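Local coordinates for protein kinase containing Z-DNA binding domains (Danio rerio, PDB 4LB6) that binds left-handed Z-DNA through the Zalpha domain described here and, as a whole protein, probably phosphorylates the translation initiation factor eIF2alpha, at residues N10-E13 with M14-D18; Q29-F32 with K33-L37. All coordinates share one frame; numbering follows the deposited sequence.

Contact 1. Residues N10-E13 with M14-D18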
loop_
_atom_site.group_PDB
_atom_site.type_symbol
_atom_site.label_atom_id
_atom_site.label_comp_id
_atom_site.label_asym_id
_atom_site.label_seq_id
_atom_site.Cartn_x
_atom_site.Cartn_y
_atom_site.Cartn_z
ATOM N N ASN A 10 -6.047 24.997 -13.790
ATOM C CA ASN A 10 -6.069 26.000 -12.750
ATOM C C ASN A 10 -7.102 25.606 -11.716
ATOM O O ASN A 10 -6.917 25.875 -10.539
ATOM C CB ASN A 10 -6.332 27.367 -13.378
ATOM C CG ASN A 10 -5.290 27.695 -14.417
ATOM O OD1 ASN A 10 -4.185 27.137 -14.371
ATOM N ND2 ASN A 10 -5.620 28.575 -15.369
ATOM N N GLU A 11 -8.162 24.916 -12.137
ATOM C CA GLU A 11 -9.177 24.497 -11.174
ATOM C C GLU A 11 -8.635 23.458 -10.181
ATOM O O GLU A 11 -8.929 23.502 -8.991
ATOM C CB GLU A 11 -10.434 23.948 -11.852
ATOM C CG GLU A 11 -11.519 23.535 -10.846
ATOM C CD GLU A 11 -12.399 24.724 -10.387
ATOM O OE1 GLU A 11 -12.477 25.751 -11.096
ATOM O OE2 GLU A 11 -13.019 24.627 -9.310
ATOM N N ILE A 12 -7.902 22.482 -10.696
ATOM C CA ILE A 12 -7.269 21.479 -9.818
ATOM C C ILE A 12 -6.347 22.182 -8.856
ATOM O O ILE A 12 -6.346 21.904 -7.664
ATOM C CB ILE A 12 -6.408 20.459 -10.634
ATOM C CG1 ILE A 12 -7.285 19.656 -11.564
ATOM C CG2 ILE A 12 -5.546 19.541 -9.717
ATOM C CD1 ILE A 12 -8.346 18.913 -10.848
ATOM N N GLU A 13 -5.537 23.101 -9.384
ATOM C CA GLU A 13 -4.534 23.708 -8.533
ATOM C C GLU A 13 -5.223 24.574 -7.502
ATOM O O GLU A 13 -4.805 24.579 -6.369
ATOM C CB GLU A 13 -3.447 24.464 -9.328
ATOM C CG GLU A 13 -2.377 23.514 -9.811
ATOM C CD GLU A 13 -1.288 24.088 -10.705
ATOM O OE1 GLU A 13 -1.064 25.308 -10.744
ATOM O OE2 GLU A 13 -0.613 23.264 -11.361
ATOM N N MET A 14 -6.274 25.294 -7.890
ATOM C CA MET A 14 -7.032 26.078 -6.910
ATOM C C MET A 14 -7.602 25.174 -5.820
ATOM O O MET A 14 -7.563 25.510 -4.615
ATOM C CB MET A 14 -8.161 26.863 -7.607
ATOM C CG MET A 14 -9.165 27.455 -6.626
ATOM S SD MET A 14 -10.423 28.403 -7.496
ATOM C CE MET A 14 -9.400 29.390 -8.578
ATOM N N ARG A 15 -8.141 24.031 -6.236
ATOM C CA ARG A 15 -8.761 23.109 -5.278
ATOM C C ARG A 15 -7.729 22.489 -4.298
ATOM O O ARG A 15 -7.994 22.319 -3.109
ATOM C CB ARG A 15 -9.567 22.022 -6.014
ATOM C CG ARG A 15 -10.964 22.539 -6.544
ATOM C CD ARG A 15 -11.703 21.405 -7.333
ATOM N NE ARG A 15 -12.135 20.333 -6.425
ATOM C CZ ARG A 15 -12.150 19.013 -6.689
ATOM N NH1 ARG A 15 -11.741 18.511 -7.860
ATOM N NH2 ARG A 15 -12.583 18.192 -5.739
ATOM N N ILE A 16 -6.539 22.216 -4.796
ATOM C CA ILE A 16 -5.471 21.727 -3.939
ATOM C C ILE A 16 -5.046 22.792 -2.935
ATOM O O ILE A 16 -4.905 22.513 -1.734
ATOM C CB ILE A 16 -4.245 21.313 -4.771
ATOM C CG1 ILE A 16 -4.626 20.039 -5.554
ATOM C CG2 ILE A 16 -3.023 20.975 -3.816
ATOM C CD1 ILE A 16 -3.617 19.589 -6.691
ATOM N N CYS A 17 -4.878 24.015 -3.423
ATOM C CA CYS A 17 -4.395 25.064 -2.557
ATOM C C CYS A 17 -5.472 25.390 -1.537
ATOM O O CYS A 17 -5.188 25.761 -0.394
ATOM C CB CYS A 17 -4.051 26.314 -3.357
ATOM S SG CYS A 17 -2.471 26.091 -4.262
ATOM N N ASP A 18 -6.712 25.264 -1.960
ATOM C CA ASP A 18 -7.807 25.573 -1.037
ATOM C C ASP A 18 -7.889 24.515 0.079
ATOM O O ASP A 18 -8.168 24.818 1.232
ATOM C CB ASP A 18 -9.102 25.640 -1.820
ATOM C CG ASP A 18 -10.290 25.963 -0.951
ATOM O OD1 ASP A 18 -10.514 27.142 -0.609
ATOM O OD2 ASP A 18 -11.005 24.999 -0.629
#
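The R15 side chain crosses that of E11 at a slant, one helical turn on in helix 10-23. Its CB lies 3.4 Å from E11 O, the carbonyl that its own backbone N bonds. CG lies anti to the carbonyl carbon (chi1 -77°), which keeps it beside that oxygen, 3.3 Å from E11 O. CD comes next and lies 4.0 Å from E11 OE2. The chain then bends at chi3 and carries the guanidinium away from the acid. R15 NE is 5.2 Å from E11 OE2, too far for a salt bridge. The tip bonds elsewhere: NH2 reaches the carbonyl O of L35. On the neighbouring stripe of the helix, I12 CG2 meets I16 CD1 at 3.6 Å, and both side chains also touch H45 of helix 39-51. Four backbone hydrogen bonds tie the two turns, from M14, R15, I16 and C17 N to the oxygens of N10, E11, I12 and E13. E13 sends its carboxylate to H45 ND1. The chemistry is thus divided. The E11 carboxylate touches the aliphatic part of R15, and any attraction between the two charges is probably weak at this separation, while the guanidinium serves as a link between helices.

Contact 2. Residues Q29-F32 with K33-L37; sequences QDIF and KELKL. With nucleotides of chain B; nucleotides of chain C.
K33 and F32 form the CH-pi contact of this helix end. K33 CG sits over one face of the F32 ring, offset toward its rim, 4.1 Å from the centroid. The ring is placed there by an unusual first torsion: its CG lies between the backbone N and the carbonyl carbon (chi1 89°).

The polar contacts to DNA come from K33 and, weakly, Q29. The K33 chain is extended beyond CG and carries NZ out to the backbone where DG7 of chain B meets DC2 of chain C. K33 NZ gives a hydrogen bond of 2.8 Å to OP2 of DC2 of chain C. A weak and doubtful one, 3.4 Å, goes from K33 NZ to O3' of DG7 of chain B. Q29 adds a weak hydrogen bond from NE2 to another phosphate.

The phenyl edge meets DNA by van der Waals contact: F32 CZ lies 3.6 Å from O5' of DG7 of chain B, which is near the ring plane. With an alanine in place of F32, K33 CG would probably lose the ring face it rests on, and a gap would be likely to open beside the backbone of DG7 of chain B.

Apolar packing lies on the protein side. I31 and L35 run side by side, and I31 CG2 presses on L35 CD1 at a tight 3.5 Å.

Among the backbone bonds, L35 N binds I31 O at 3.0 Å, while K33 N to Q29 O is weak. At the helix end, L37 N binds F32 O at 3.2 Å, in the carbonyl plane and on a lone pair. K36, with positive phi, lets the chain turn there. Helix 28-35 leads through this turn into helix 39-51, the helix-turn-helix of the winged Zalpha fold, here gripping the Z-DNA backbone.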
loop_
_atom_site.group_PDB
_atom_site.type_symbol
_atom_site.label_atom_id
_atom_site.label_comp_id
_atom_site.label_asym_id
_atom_site.label_seq_id
_atom_site.Cartn_x
_atom_site.Cartn_y
_atom_site.Cartn_z
ATOM N N GLN A 29 -2.160 11.899 0.146
ATOM C CA GLN A 29 -3.238 10.968 0.365
ATOM C C GLN A 29 -4.476 11.686 0.948
ATOM O O GLN A 29 -5.615 11.494 0.464
ATOM C CB GLN A 29 -2.758 9.823 1.278
ATOM C CG GLN A 29 -1.821 8.791 0.564
ATOM C CD GLN A 29 -0.352 9.224 0.450
ATOM O OE1 GLN A 29 0.067 10.226 1.023
ATOM N NE2 GLN A 29 0.451 8.438 -0.274
ATOM N N ASP A 30 -4.223 12.576 1.924
ATOM C CA ASP A 30 -5.234 13.503 2.462
ATOM C C ASP A 30 -6.009 14.211 1.362
ATOM O O ASP A 30 -7.241 14.255 1.350
ATOM C CB ASP A 30 -4.568 14.569 3.365
ATOM C CG ASP A 30 -4.065 13.988 4.679
ATOM O OD1 ASP A 30 -4.697 13.000 5.125
ATOM O OD2 ASP A 30 -3.047 14.490 5.248
ATOM N N ILE A 31 -5.256 14.783 0.435
ATOM C CA ILE A 31 -5.806 15.694 -0.581
ATOM C C ILE A 31 -6.565 14.904 -1.673
ATOM O O ILE A 31 -7.725 15.212 -1.993
ATOM C CB ILE A 31 -4.680 16.470 -1.251
ATOM C CG1 ILE A 31 -3.921 17.304 -0.219
ATOM C CG2 ILE A 31 -5.265 17.408 -2.303
ATOM C CD1 ILE A 31 -2.519 17.796 -0.740
ATOM N N PHE A 32 -5.971 13.837 -2.217
ATOM C CA PHE A 32 -6.669 13.172 -3.348
ATOM C C PHE A 32 -7.978 12.490 -2.958
ATOM O O PHE A 32 -8.901 12.379 -3.766
ATOM C CB PHE A 32 -5.703 12.237 -4.189
ATOM C CG PHE A 32 -5.596 10.791 -3.718
ATOM C CD1 PHE A 32 -6.570 9.847 -4.007
ATOM C CD2 PHE A 32 -4.463 10.367 -3.049
ATOM C CE1 PHE A 32 -6.458 8.520 -3.595
ATOM C CE2 PHE A 32 -4.346 9.051 -2.610
ATOM C CZ PHE A 32 -5.341 8.106 -2.879
ATOM N N LYS A 33 -8.076 11.984 -1.737
ATOM C CA LYS A 33 -9.315 11.331 -1.367
ATOM C C LYS A 33 -10.428 12.358 -1.192
ATOM O O LYS A 33 -11.571 12.075 -1.531
ATOM C CB LYS A 33 -9.171 10.494 -0.082
ATOM C CG LYS A 33 -8.136 9.389 -0.201
ATOM C CD LYS A 33 -7.953 8.597 1.153
ATOM C CE LYS A 33 -6.753 7.672 1.023
ATOM N NZ LYS A 33 -6.534 6.883 2.284
ATOM N N GLU A 34 -10.113 13.532 -0.644
ATOM C CA GLU A 34 -11.149 14.543 -0.422
ATOM C C GLU A 34 -11.578 15.119 -1.758
ATOM O O GLU A 34 -12.763 15.281 -2.017
ATOM C CB GLU A 34 -10.648 15.650 0.499
ATOM C CG GLU A 34 -11.569 16.882 0.585
ATOM C CD GLU A 34 -12.004 17.175 1.995
ATOM O OE1 GLU A 34 -11.830 16.289 2.872
ATOM O OE2 GLU A 34 -12.532 18.291 2.234
ATOM N N LEU A 35 -10.612 15.382 -2.625
ATOM C CA LEU A 35 -10.879 16.022 -3.911
ATOM C C LEU A 35 -11.380 15.040 -4.977
ATOM O O LEU A 35 -11.790 15.452 -6.066
ATOM C CB LEU A 35 -9.623 16.738 -4.414
ATOM C CG LEU A 35 -9.072 17.844 -3.507
ATOM C CD1 LEU A 35 -7.942 18.552 -4.220
ATOM C CD2 LEU A 35 -10.173 18.823 -3.077
ATOM N N LYS A 36 -11.306 13.740 -4.674
ATOM C CA LYS A 36 -11.635 12.696 -5.639
ATOM C C LYS A 36 -10.882 12.855 -6.950
ATOM O O LYS A 36 -11.491 12.893 -8.009
ATOM C CB LYS A 36 -13.166 12.594 -5.847
ATOM C CG LYS A 36 -13.947 12.413 -4.567
ATOM C CD LYS A 36 -15.450 12.394 -4.855
ATOM C CE LYS A 36 -16.297 13.068 -3.768
ATOM N NZ LYS A 36 -17.759 12.837 -4.021
ATOM N N LEU A 37 -9.550 12.967 -6.868
ATOM C CA LEU A 37 -8.669 13.012 -8.034
ATOM C C LEU A 37 -7.665 11.825 -7.915
ATOM O O LEU A 37 -7.565 11.202 -6.860
ATOM C CB LEU A 37 -7.873 14.308 -8.062
ATOM C CG LEU A 37 -8.789 15.563 -8.117
ATOM C CD1 LEU A 37 -7.910 16.768 -7.700
ATOM C CD2 LEU A 37 -9.363 15.721 -9.523
ATOM P P DG B 7 -2.891 4.944 -2.176
ATOM O OP1 DG B 7 -2.693 5.667 -3.373
ATOM O OP2 DG B 7 -2.526 5.323 -0.760
ATOM O "O5'" DG B 7 -4.474 4.690 -2.115
ATOM C "C5'" DG B 7 -5.107 4.093 -0.973
ATOM C "C4'" DG B 7 -6.525 3.742 -1.304
ATOM O "O4'" DG B 7 -6.645 2.741 -2.251
ATOM C "C3'" DG B 7 -6.972 2.963 -0.079
ATOM O "O3'" DG B 7 -7.464 4.071 0.526
ATOM C "C2'" DG B 7 -8.099 2.143 -0.552
ATOM C "C1'" DG B 7 -7.721 1.864 -1.967
ATOM N N9 DG B 7 -7.134 0.561 -2.267
ATOM C C8 DG B 7 -7.639 -0.306 -3.208
ATOM N N7 DG B 7 -6.908 -1.392 -3.349
ATOM C C5 DG B 7 -5.857 -1.222 -2.430
ATOM C C6 DG B 7 -4.769 -2.118 -2.120
ATOM O O6 DG B 7 -4.482 -3.138 -2.678
ATOM N N1 DG B 7 -3.916 -1.621 -1.156
ATOM C C2 DG B 7 -4.164 -0.403 -0.525
ATOM N N2 DG B 7 -3.223 0.013 0.341
ATOM N N3 DG B 7 -5.162 0.469 -0.792
ATOM C C4 DG B 7 -6.010 -0.056 -1.714
ATOM P P DC C 2 -8.658 3.798 2.360
ATOM O OP1 DC C 2 -9.836 2.864 2.169
ATOM O OP2 DC C 2 -8.661 5.223 2.875
ATOM O "O5'" DC C 2 -7.401 3.004 3.039
ATOM C "C5'" DC C 2 -7.532 2.902 4.477
ATOM C "C4'" DC C 2 -6.422 1.978 4.940
ATOM O "O4'" DC C 2 -6.698 0.635 4.439
ATOM C "C3'" DC C 2 -5.044 2.404 4.375
ATOM O "O3'" DC C 2 -4.066 2.234 5.421
ATOM C "C2'" DC C 2 -4.797 1.335 3.308
ATOM C "C1'" DC C 2 -5.523 0.088 3.845
ATOM N N1 DC C 2 -5.918 -0.893 2.791
ATOM C C2 DC C 2 -5.077 -2.001 2.641
ATOM O O2 DC C 2 -4.027 -2.058 3.321
ATOM N N3 DC C 2 -5.355 -2.910 1.704
ATOM C C4 DC C 2 -6.479 -2.755 1.011
ATOM N N4 DC C 2 -6.761 -3.637 0.053
ATOM C C5 DC C 2 -7.348 -1.618 1.119
ATOM C C6 DC C 2 -7.059 -0.721 2.073
#

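Contact 1 and contact 2 lie on successive helices, 10-23 and 28-35, with centres 12 Å apart. They touch directly. R15 NH2 lies 2.9 Å from L35 O, a probable hydrogen bond that joins contact 1 to the end of the second helix. Packing runs beside it: I12 CD1 is 3.6 Å from L37 CD2, and I16 CG1 is 3.9 Å from L35 CD1. Helix 39-51 backs both, through H45 for contact 1 and V42 for contact 2. Their relation to DNA differs. Contact 2 meets the nucleotides directly, whereas the nearest atom of contact 1 is about 10 Å from the nucleic acid.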